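Side-chain contacts in alpha-fucosidase (Bifidobacterium bifidum, PDB 2EAB), which probably releases alpha-1,2-linked L-fucose from glycans by hydrolysis, the chain here being the catalytic piece of a longer, probably membrane-attached bifidobacterial protein: residues A[540-545]-A[584-589]; A[612-617]-A[632-637]. All blocks are in the same frame, centred on the assembly; numbering follows the deposited sequence.

Following the chain from the N terminus, helix 525-546 comes first. Contact 1 closes a loop when helix 577-596 returns to pack on it after 38 residues, among them short strands. Contact 2 opens only after contact 1 has closed: 612-617 lies in the loop leaving helix 577-596, and its partner 632-637 is on the next helix, 632-639. The two closures are therefore in series along the chain, yet their centres lie about 11 Å apart. Trp615 NE1 of contact 2 bonds to Val543 O of contact 1 (2.9 Å), and Lys617 NZ to Asn544 O, which ties the 612-617 loop to helix 525-546.

Contact 1 of 2, residues A[540-545]-A[584-589]; sequences HFYVNY and WQMLND
The Tyr542 ring meets the methyl CE of Met586 obliquely, near the root of the ring: CE lies 4.0 Å from Tyr542 CB and 4.1 Å from Tyr542 CD1. The two side chains cross at about a right angle. Met586 runs straight out from its helix, then bends at its last torsion (chi3 64°), which swings the methyl against the tyrosine. A long, flexible thioether suits this place because the backbones are well apart, the CA atoms of Tyr542 and Leu587 being 9.3 Å from each other. A second, lighter touch is made by branched aliphatic residues, as Val543 CG2 meets Leu587 CD2 methyl to methyl at 4.3 Å. The CB of Leu587 does not point at helix 525-546, but the end of its side chain comes nearer. No hydrogen bond crosses the contact, and all four touching residues are buried, so it is apolar packing throughout. The contact joins helices 525-546 and 577-596 of the catalytic domain, whose family adopts an (alpha/alpha)6 barrel. Pro509 of helix 507-520 touches both Tyr542 and Met586, while Ala635 of helix 632-639 packs on Leu587.

Contact 2 of 2, residues A[612-617]-A[632-637]; sequences ADNWAK and WSCAKS
A sulfur-aromatic contact made by a disulfide sulfur joins Trp615 and Cys634, linking a short 3-10 turn, 612-615, to helix 632-639 in the family 95 catalytic domain. Cys634 SG, which is bonded to Cys610 SG, lies at the edge of the indole, 86° off the normal of its six-membered ring and 5.1 Å from that ring's centroid. Its nearest ring atoms are Trp615 CZ3 and CH2, so the sulfur meets the outer rim of the benzo ring. Cys634 reaches it because SG stands anti to the backbone N (chi1 177°).

One residue along, Ala635 completes the seat. Its CB sits 3.7 Å from Trp615 CZ2, approaching obliquely, and its CA is 3.8 Å from Trp615 CH2. An alanine suits the place because its small side chain lets the broad indole come close to the helix backbone.

The indole is also held at its polar end, where NE1 donates to Val543 O in helix 525-546, and the ring of Phe623 packs edge-to-face with it. Replacing Trp615 with a leucine would probably open a gap beside Cys634 and Ala635 and leave Val543 O without this donor.

Asn614 plays a different part. Its ND2 comes within 4.3 Å of Cys634 SG, but its hydrogen bonds go to the backbone oxygens Asn629 O and Asp609 O, so the amide is tied to the loop backbone, and its approach to the sulfur is only a long packing contact. The contact is structural packing away from the calcium sites, and it fastens the loop that follows helix 577-596 to both helix 632-639 and helix 525-546. Cys634, whose sulfur meets the indole, also takes a hydrogen bond at its backbone oxygen, from Ser637 OG to Cys634 O at 2.8 Å.

Contact 1 of 2, residues A[540-545]-A[584-589]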
ATOM      1  N   HIS A 540     -13.102   6.116 -20.943  1.00  7.11           N
ATOM      2  CA  HIS A 540     -14.348   6.620 -21.508  1.00  7.35           C
ATOM      3  C   HIS A 540     -14.861   7.812 -20.701  1.00  7.20           C
ATOM      4  O   HIS A 540     -15.252   8.843 -21.258  1.00  7.30           O
ATOM      5  CB  HIS A 540     -15.410   5.524 -21.512  1.00  7.64           C
ATOM      6  CG  HIS A 540     -16.691   5.945 -22.151  1.00  7.79           C
ATOM      7  ND1 HIS A 540     -17.750   6.480 -21.448  1.00  9.75           N
ATOM      8  CD2 HIS A 540     -17.066   5.933 -23.449  1.00  7.48           C
ATOM      9  CE1 HIS A 540     -18.729   6.762 -22.291  1.00  7.81           C
ATOM     10  NE2 HIS A 540     -18.337   6.444 -23.511  1.00 10.57           N
ATOM     11  N   PHE A 541     -14.852   7.653 -19.381  1.00  7.07           N
ATOM     12  CA  PHE A 541     -15.330   8.669 -18.457  1.00  6.86           C
ATOM     13  C   PHE A 541     -14.543   9.961 -18.619  1.00  7.14           C
ATOM     14  O   PHE A 541     -15.127  11.032 -18.794  1.00  7.12           O
ATOM     15  CB  PHE A 541     -15.230   8.142 -17.021  1.00  7.21           C
ATOM     16  CG  PHE A 541     -15.693   9.116 -15.973  1.00  6.77           C
ATOM     17  CD1 PHE A 541     -16.961   9.696 -16.039  1.00  6.95           C
ATOM     18  CD2 PHE A 541     -14.864   9.440 -14.907  1.00  7.27           C
ATOM     19  CE1 PHE A 541     -17.382  10.597 -15.066  1.00  7.04           C
ATOM     20  CE2 PHE A 541     -15.283  10.321 -13.923  1.00  7.93           C
ATOM     21  CZ  PHE A 541     -16.542  10.912 -14.003  1.00  7.24           C
ATOM     22  N   TYR A 542     -13.219   9.863 -18.591  1.00  7.02           N
ATOM     23  CA  TYR A 542     -12.399  11.058 -18.705  1.00  7.55           C
ATOM     24  C   TYR A 542     -12.527  11.726 -20.060  1.00  7.47           C
ATOM     25  O   TYR A 542     -12.696  12.940 -20.135  1.00  7.67           O
ATOM     26  CB  TYR A 542     -10.938  10.791 -18.309  1.00  7.79           C
ATOM     27  CG  TYR A 542     -10.731  11.220 -16.885  1.00  6.97           C
ATOM     28  CD1 TYR A 542     -11.079  10.378 -15.826  1.00  7.92           C
ATOM     29  CD2 TYR A 542     -10.267  12.498 -16.590  1.00  7.08           C
ATOM     30  CE1 TYR A 542     -10.945  10.797 -14.507  1.00  8.37           C
ATOM     31  CE2 TYR A 542     -10.131  12.925 -15.279  1.00  8.02           C
ATOM     32  CZ  TYR A 542     -10.467  12.068 -14.244  1.00  7.78           C
ATOM     33  OH  TYR A 542     -10.343  12.480 -12.940  1.00  9.01           O
ATOM     34  N   VAL A 543     -12.472  10.936 -21.126  1.00  7.39           N
ATOM     35  CA  VAL A 543     -12.573  11.492 -22.477  1.00  8.42           C
ATOM     36  C   VAL A 543     -13.912  12.199 -22.707  1.00  8.21           C
ATOM     37  O   VAL A 543     -13.953  13.309 -23.254  1.00  8.26           O
ATOM     38  CB  VAL A 543     -12.337  10.404 -23.560  1.00  8.96           C
ATOM     39  CG1 VAL A 543     -12.801  10.880 -24.946  1.00 10.12           C
ATOM     40  CG2 VAL A 543     -10.874   9.987 -23.589  1.00 10.41           C
ATOM     41  N   ASN A 544     -15.000  11.556 -22.293  1.00  7.80           N
ATOM     42  CA  ASN A 544     -16.339  12.040 -22.619  1.00  8.20           C
ATOM     43  C   ASN A 544     -16.932  13.054 -21.655  1.00  8.10           C
ATOM     44  O   ASN A 544     -17.775  13.862 -22.057  1.00  8.42           O
ATOM     45  CB  ASN A 544     -17.292  10.863 -22.807  1.00  8.54           C
ATOM     46  CG  ASN A 544     -17.017  10.111 -24.081  1.00  9.24           C
ATOM     47  OD1 ASN A 544     -17.458  10.515 -25.158  1.00 11.20           O
ATOM     48  ND2 ASN A 544     -16.261   9.029 -23.981  1.00 10.19           N
ATOM     49  N   TYR A 545     -16.486  13.028 -20.400  1.00  8.09           N
ATOM     50  CA  TYR A 545     -17.091  13.881 -19.380  1.00  8.33           C
ATOM     51  C   TYR A 545     -16.150  14.873 -18.706  1.00  8.77           C
ATOM     52  O   TYR A 545     -16.573  15.980 -18.360  1.00 10.60           O
ATOM     53  CB  TYR A 545     -17.794  13.027 -18.324  1.00  8.33           C
ATOM     54  CG  TYR A 545     -18.892  12.177 -18.899  1.00  8.24           C
ATOM     55  CD1 TYR A 545     -20.184  12.682 -19.032  1.00  8.45           C
ATOM     56  CD2 TYR A 545     -18.640  10.872 -19.325  1.00  7.64           C
ATOM     57  CE1 TYR A 545     -21.200  11.910 -19.569  1.00  8.63           C
ATOM     58  CE2 TYR A 545     -19.649  10.088 -19.863  1.00  7.74           C
ATOM     59  CZ  TYR A 545     -20.924  10.615 -19.983  1.00  8.20           C
ATOM     60  OH  TYR A 545     -21.937   9.842 -20.501  1.00  9.24           O
ATOM     61  N   TRP A 584      -2.819  11.258 -18.383  1.00  6.65           N
ATOM     62  CA  TRP A 584      -1.899  10.832 -19.434  1.00  6.50           C
ATOM     63  C   TRP A 584      -1.458   9.388 -19.201  1.00  6.36           C
ATOM     64  O   TRP A 584      -1.483   8.570 -20.130  1.00  6.28           O
ATOM     65  CB  TRP A 584      -0.700  11.775 -19.491  1.00  7.08           C
ATOM     66  CG  TRP A 584       0.285  11.480 -20.583  1.00  7.42           C
ATOM     67  CD1 TRP A 584       0.305  12.013 -21.840  1.00  7.99           C
ATOM     68  CD2 TRP A 584       1.409  10.596 -20.505  1.00  7.25           C
ATOM     69  NE1 TRP A 584       1.370  11.511 -22.549  1.00  8.28           N
ATOM     70  CE2 TRP A 584       2.067  10.643 -21.753  1.00  8.13           C
ATOM     71  CE3 TRP A 584       1.931   9.776 -19.496  1.00  8.01           C
ATOM     72  CZ2 TRP A 584       3.216   9.890 -22.024  1.00  8.86           C
ATOM     73  CZ3 TRP A 584       3.072   9.027 -19.767  1.00  8.51           C
ATOM     74  CH2 TRP A 584       3.707   9.098 -21.020  1.00  9.11           C
ATOM     75  N   GLN A 585      -1.083   9.067 -17.963  1.00  6.37           N
ATOM     76  CA  GLN A 585      -0.625   7.719 -17.652  1.00  6.40           C
ATOM     77  C   GLN A 585      -1.731   6.693 -17.822  1.00  6.18           C
ATOM     78  O   GLN A 585      -1.480   5.583 -18.309  1.00  6.44           O
ATOM     79  CB  GLN A 585      -0.064   7.630 -16.236  1.00  6.18           C
ATOM     80  CG  GLN A 585       0.862   6.442 -16.057  1.00  7.05           C
ATOM     81  CD  GLN A 585       2.151   6.620 -16.833  1.00  7.13           C
ATOM     82  OE1 GLN A 585       2.943   7.504 -16.531  1.00  7.64           O
ATOM     83  NE2 GLN A 585       2.351   5.799 -17.862  1.00  8.91           N
ATOM     84  N   MET A 586      -2.948   7.056 -17.415  1.00  6.08           N
ATOM     85  CA  MET A 586      -4.082   6.152 -17.550  1.00  6.34           C
ATOM     86  C   MET A 586      -4.357   5.834 -19.015  1.00  6.19           C
ATOM     87  O   MET A 586      -4.557   4.678 -19.375  1.00  5.99           O
ATOM     88  CB  MET A 586      -5.337   6.725 -16.897  1.00  6.42           C
ATOM     89  CG  MET A 586      -6.516   5.772 -16.986  1.00  6.88           C
ATOM     90  SD  MET A 586      -8.033   6.439 -16.320  1.00  6.71           S
ATOM     91  CE  MET A 586      -8.344   7.816 -17.440  1.00  8.23           C
ATOM     92  N   LEU A 587      -4.384   6.864 -19.853  1.00  6.29           N
ATOM     93  CA  LEU A 587      -4.621   6.645 -21.278  1.00  6.71           C
ATOM     94  C   LEU A 587      -3.500   5.816 -21.899  1.00  6.85           C
ATOM     95  O   LEU A 587      -3.752   4.967 -22.753  1.00  7.13           O
ATOM     96  CB  LEU A 587      -4.804   7.974 -22.014  1.00  6.88           C
ATOM     97  CG  LEU A 587      -6.059   8.774 -21.642  1.00  6.93           C
ATOM     98  CD1 LEU A 587      -6.030  10.143 -22.298  1.00  8.21           C
ATOM     99  CD2 LEU A 587      -7.344   8.026 -22.009  1.00  8.58           C
ATOM    100  N   ASN A 588      -2.273   6.059 -21.450  1.00  7.01           N
ATOM    101  CA  ASN A 588      -1.119   5.285 -21.886  1.00  7.15           C
ATOM    102  C   ASN A 588      -1.295   3.800 -21.543  1.00  7.18           C
ATOM    103  O   ASN A 588      -1.175   2.927 -22.417  1.00  7.41           O
ATOM    104  CB  ASN A 588       0.142   5.860 -21.237  1.00  7.36           C
ATOM    105  CG  ASN A 588       1.406   5.542 -22.012  1.00  8.73           C
ATOM    106  OD1 ASN A 588       1.401   4.775 -22.977  1.00  9.76           O
ATOM    107  ND2 ASN A 588       2.506   6.144 -21.589  1.00  9.40           N
ATOM    108  N   ASP A 589      -1.606   3.525 -20.276  1.00  7.02           N
ATOM    109  CA  ASP A 589      -1.876   2.161 -19.820  1.00  6.87           C
ATOM    110  C   ASP A 589      -3.063   1.538 -20.557  1.00  6.74           C
ATOM    111  O   ASP A 589      -3.007   0.362 -20.942  1.00  7.07           O
ATOM    112  CB  ASP A 589      -2.163   2.125 -18.309  1.00  7.09           C
ATOM    113  CG  ASP A 589      -0.923   2.326 -17.432  1.00  7.48           C
ATOM    114  OD1 ASP A 589       0.208   2.392 -17.942  1.00  8.55           O
ATOM    115  OD2 ASP A 589      -1.098   2.399 -16.193  1.00  8.86           O
TER

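Contact 2 of 2, residues A[612-617]-A[632-637]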
ATOM      1  N   ALA A 612      -7.793  19.855 -29.795  1.00 11.24           N
ATOM      2  CA  ALA A 612      -8.582  20.120 -28.593  1.00 10.95           C
ATOM      3  C   ALA A 612      -9.965  20.668 -28.946  1.00 11.04           C
ATOM      4  O   ALA A 612     -10.898  20.560 -28.148  1.00 10.56           O
ATOM      5  CB  ALA A 612      -7.846  21.067 -27.663  1.00 11.09           C
ATOM      6  N   ASP A 613     -10.094  21.233 -30.147  1.00 11.23           N
ATOM      7  CA  ASP A 613     -11.386  21.688 -30.661  1.00 11.49           C
ATOM      8  C   ASP A 613     -12.387  20.541 -30.837  1.00 11.09           C
ATOM      9  O   ASP A 613     -13.596  20.778 -30.892  1.00 10.95           O
ATOM     10  CB  ASP A 613     -11.212  22.424 -31.995  1.00 11.99           C
ATOM     11  CG  ASP A 613     -10.570  23.791 -31.839  1.00 14.08           C
ATOM     12  OD1 ASP A 613     -10.579  24.350 -30.722  1.00 16.75           O
ATOM     13  OD2 ASP A 613     -10.064  24.321 -32.852  1.00 17.47           O
ATOM     14  N   ASN A 614     -11.885  19.307 -30.921  1.00 10.82           N
ATOM     15  CA  ASN A 614     -12.735  18.123 -31.062  1.00 10.70           C
ATOM     16  C   ASN A 614     -13.606  17.854 -29.837  1.00 10.24           C
ATOM     17  O   ASN A 614     -14.514  17.029 -29.895  1.00 10.52           O
ATOM     18  CB  ASN A 614     -11.896  16.875 -31.369  1.00 10.70           C
ATOM     19  CG  ASN A 614     -11.128  16.980 -32.678  1.00 11.50           C
ATOM     20  OD1 ASN A 614     -11.311  17.922 -33.458  1.00 11.99           O
ATOM     21  ND2 ASN A 614     -10.264  16.004 -32.924  1.00 11.70           N
ATOM     22  N   TRP A 615     -13.316  18.545 -28.735  1.00  9.99           N
ATOM     23  CA  TRP A 615     -14.049  18.365 -27.482  1.00  9.92           C
ATOM     24  C   TRP A 615     -15.194  19.366 -27.281  1.00 10.33           C
ATOM     25  O   TRP A 615     -15.808  19.406 -26.214  1.00 10.11           O
ATOM     26  CB  TRP A 615     -13.088  18.355 -26.284  1.00  9.98           C
ATOM     27  CG  TRP A 615     -12.606  16.972 -25.977  1.00  8.93           C
ATOM     28  CD1 TRP A 615     -13.054  16.151 -24.976  1.00  9.41           C
ATOM     29  CD2 TRP A 615     -11.611  16.227 -26.692  1.00  8.91           C
ATOM     30  NE1 TRP A 615     -12.394  14.949 -25.021  1.00  9.02           N
ATOM     31  CE2 TRP A 615     -11.502  14.967 -26.062  1.00  8.51           C
ATOM     32  CE3 TRP A 615     -10.791  16.506 -27.796  1.00  9.14           C
ATOM     33  CZ2 TRP A 615     -10.608  13.986 -26.503  1.00  9.25           C
ATOM     34  CZ3 TRP A 615      -9.903  15.525 -28.236  1.00  9.57           C
ATOM     35  CH2 TRP A 615      -9.818  14.282 -27.588  1.00  9.58           C
ATOM     36  N   ALA A 616     -15.499  20.145 -28.321  1.00 10.98           N
ATOM     37  CA  ALA A 616     -16.541  21.170 -28.238  1.00 11.17           C
ATOM     38  C   ALA A 616     -17.878  20.556 -27.839  1.00 11.39           C
ATOM     39  O   ALA A 616     -18.288  19.535 -28.387  1.00 11.26           O
ATOM     40  CB  ALA A 616     -16.662  21.916 -29.560  1.00 11.70           C
ATOM     41  N   LYS A 617     -18.539  21.182 -26.867  1.00 11.91           N
ATOM     42  CA  LYS A 617     -19.831  20.719 -26.366  1.00 12.33           C
ATOM     43  C   LYS A 617     -20.872  21.829 -26.410  1.00 13.43           C
ATOM     44  O   LYS A 617     -20.527  23.013 -26.380  1.00 14.05           O
ATOM     45  CB  LYS A 617     -19.701  20.212 -24.926  1.00 12.24           C
ATOM     46  CG  LYS A 617     -18.960  18.897 -24.787  1.00 11.41           C
ATOM     47  CD  LYS A 617     -18.768  18.514 -23.328  1.00 11.13           C
ATOM     48  CE  LYS A 617     -18.026  17.197 -23.216  1.00 10.48           C
ATOM     49  NZ  LYS A 617     -17.685  16.821 -21.818  1.00  9.58           N
ATOM     50  N   TRP A 632      -8.370   7.538 -27.696  1.00  8.57           N
ATOM     51  CA  TRP A 632      -7.419   7.565 -26.596  1.00  8.36           C
ATOM     52  C   TRP A 632      -6.068   8.150 -27.008  1.00  8.47           C
ATOM     53  O   TRP A 632      -5.491   8.941 -26.267  1.00  8.03           O
ATOM     54  CB  TRP A 632      -7.239   6.178 -25.990  1.00  8.41           C
ATOM     55  CG  TRP A 632      -8.486   5.632 -25.354  1.00  8.17           C
ATOM     56  CD1 TRP A 632      -9.646   6.309 -25.067  1.00  7.99           C
ATOM     57  CD2 TRP A 632      -8.686   4.291 -24.903  1.00  7.91           C
ATOM     58  NE1 TRP A 632     -10.553   5.463 -24.479  1.00  8.43           N
ATOM     59  CE2 TRP A 632      -9.986   4.220 -24.359  1.00  7.73           C
ATOM     60  CE3 TRP A 632      -7.887   3.138 -24.902  1.00  8.59           C
ATOM     61  CZ2 TRP A 632     -10.512   3.037 -23.832  1.00  8.06           C
ATOM     62  CZ3 TRP A 632      -8.410   1.962 -24.375  1.00  8.64           C
ATOM     63  CH2 TRP A 632      -9.708   1.924 -23.847  1.00  8.54           C
ATOM     64  N   SER A 633      -5.570   7.775 -28.190  1.00  8.67           N
ATOM     65  CA  SER A 633      -4.304   8.322 -28.699  1.00  9.24           C
ATOM     66  C   SER A 633      -4.378   9.832 -28.896  1.00  9.05           C
ATOM     67  O   SER A 633      -3.441  10.559 -28.560  1.00  8.92           O
ATOM     68  CB  SER A 633      -3.900   7.655 -30.017  1.00  9.43           C
ATOM     69  OG  SER A 633      -3.649   6.272 -29.831  1.00 11.05           O
ATOM     70  N   CYS A 634      -5.497  10.302 -29.444  1.00  9.29           N
ATOM     71  CA  CYS A 634      -5.691  11.725 -29.663  1.00  9.14           C
ATOM     72  C   CYS A 634      -5.713  12.479 -28.335  1.00  8.55           C
ATOM     73  O   CYS A 634      -4.951  13.426 -28.141  1.00  8.78           O
ATOM     74  CB  CYS A 634      -6.970  11.976 -30.455  1.00  9.31           C
ATOM     75  SG  CYS A 634      -7.322  13.730 -30.676  1.00 10.65           S
ATOM     76  N   ALA A 635      -6.563  12.036 -27.411  1.00  8.59           N
ATOM     77  CA  ALA A 635      -6.685  12.683 -26.104  1.00  8.57           C
ATOM     78  C   ALA A 635      -5.332  12.740 -25.391  1.00  8.54           C
ATOM     79  O   ALA A 635      -4.934  13.786 -24.877  1.00  8.56           O
ATOM     80  CB  ALA A 635      -7.720  11.964 -25.241  1.00  8.33           C
ATOM     81  N   LYS A 636      -4.616  11.618 -25.392  1.00  8.36           N
ATOM     82  CA  LYS A 636      -3.318  11.526 -24.725  1.00  8.69           C
ATOM     83  C   LYS A 636      -2.327  12.543 -25.296  1.00  8.54           C
ATOM     84  O   LYS A 636      -1.586  13.190 -24.549  1.00  8.31           O
ATOM     85  CB  LYS A 636      -2.769  10.105 -24.867  1.00  8.71           C
ATOM     86  CG  LYS A 636      -1.391   9.882 -24.280  1.00  9.64           C
ATOM     87  CD  LYS A 636      -1.018   8.414 -24.349  1.00 11.36           C
ATOM     88  CE  LYS A 636       0.454   8.200 -24.074  1.00 12.26           C
ATOM     89  NZ  LYS A 636       1.301   8.618 -25.220  1.00 13.82           N
ATOM     90  N   SER A 637      -2.332  12.691 -26.622  1.00  8.47           N
ATOM     91  CA  SER A 637      -1.401  13.585 -27.315  1.00  9.10           C
ATOM     92  C   SER A 637      -1.673  15.065 -27.049  1.00  8.90           C
ATOM     93  O   SER A 637      -0.806  15.906 -27.289  1.00  9.49           O
ATOM     94  CB  SER A 637      -1.429  13.323 -28.827  1.00  9.36           C
ATOM     95  OG  SER A 637      -2.568  13.905 -29.439  1.00 10.26           O
TER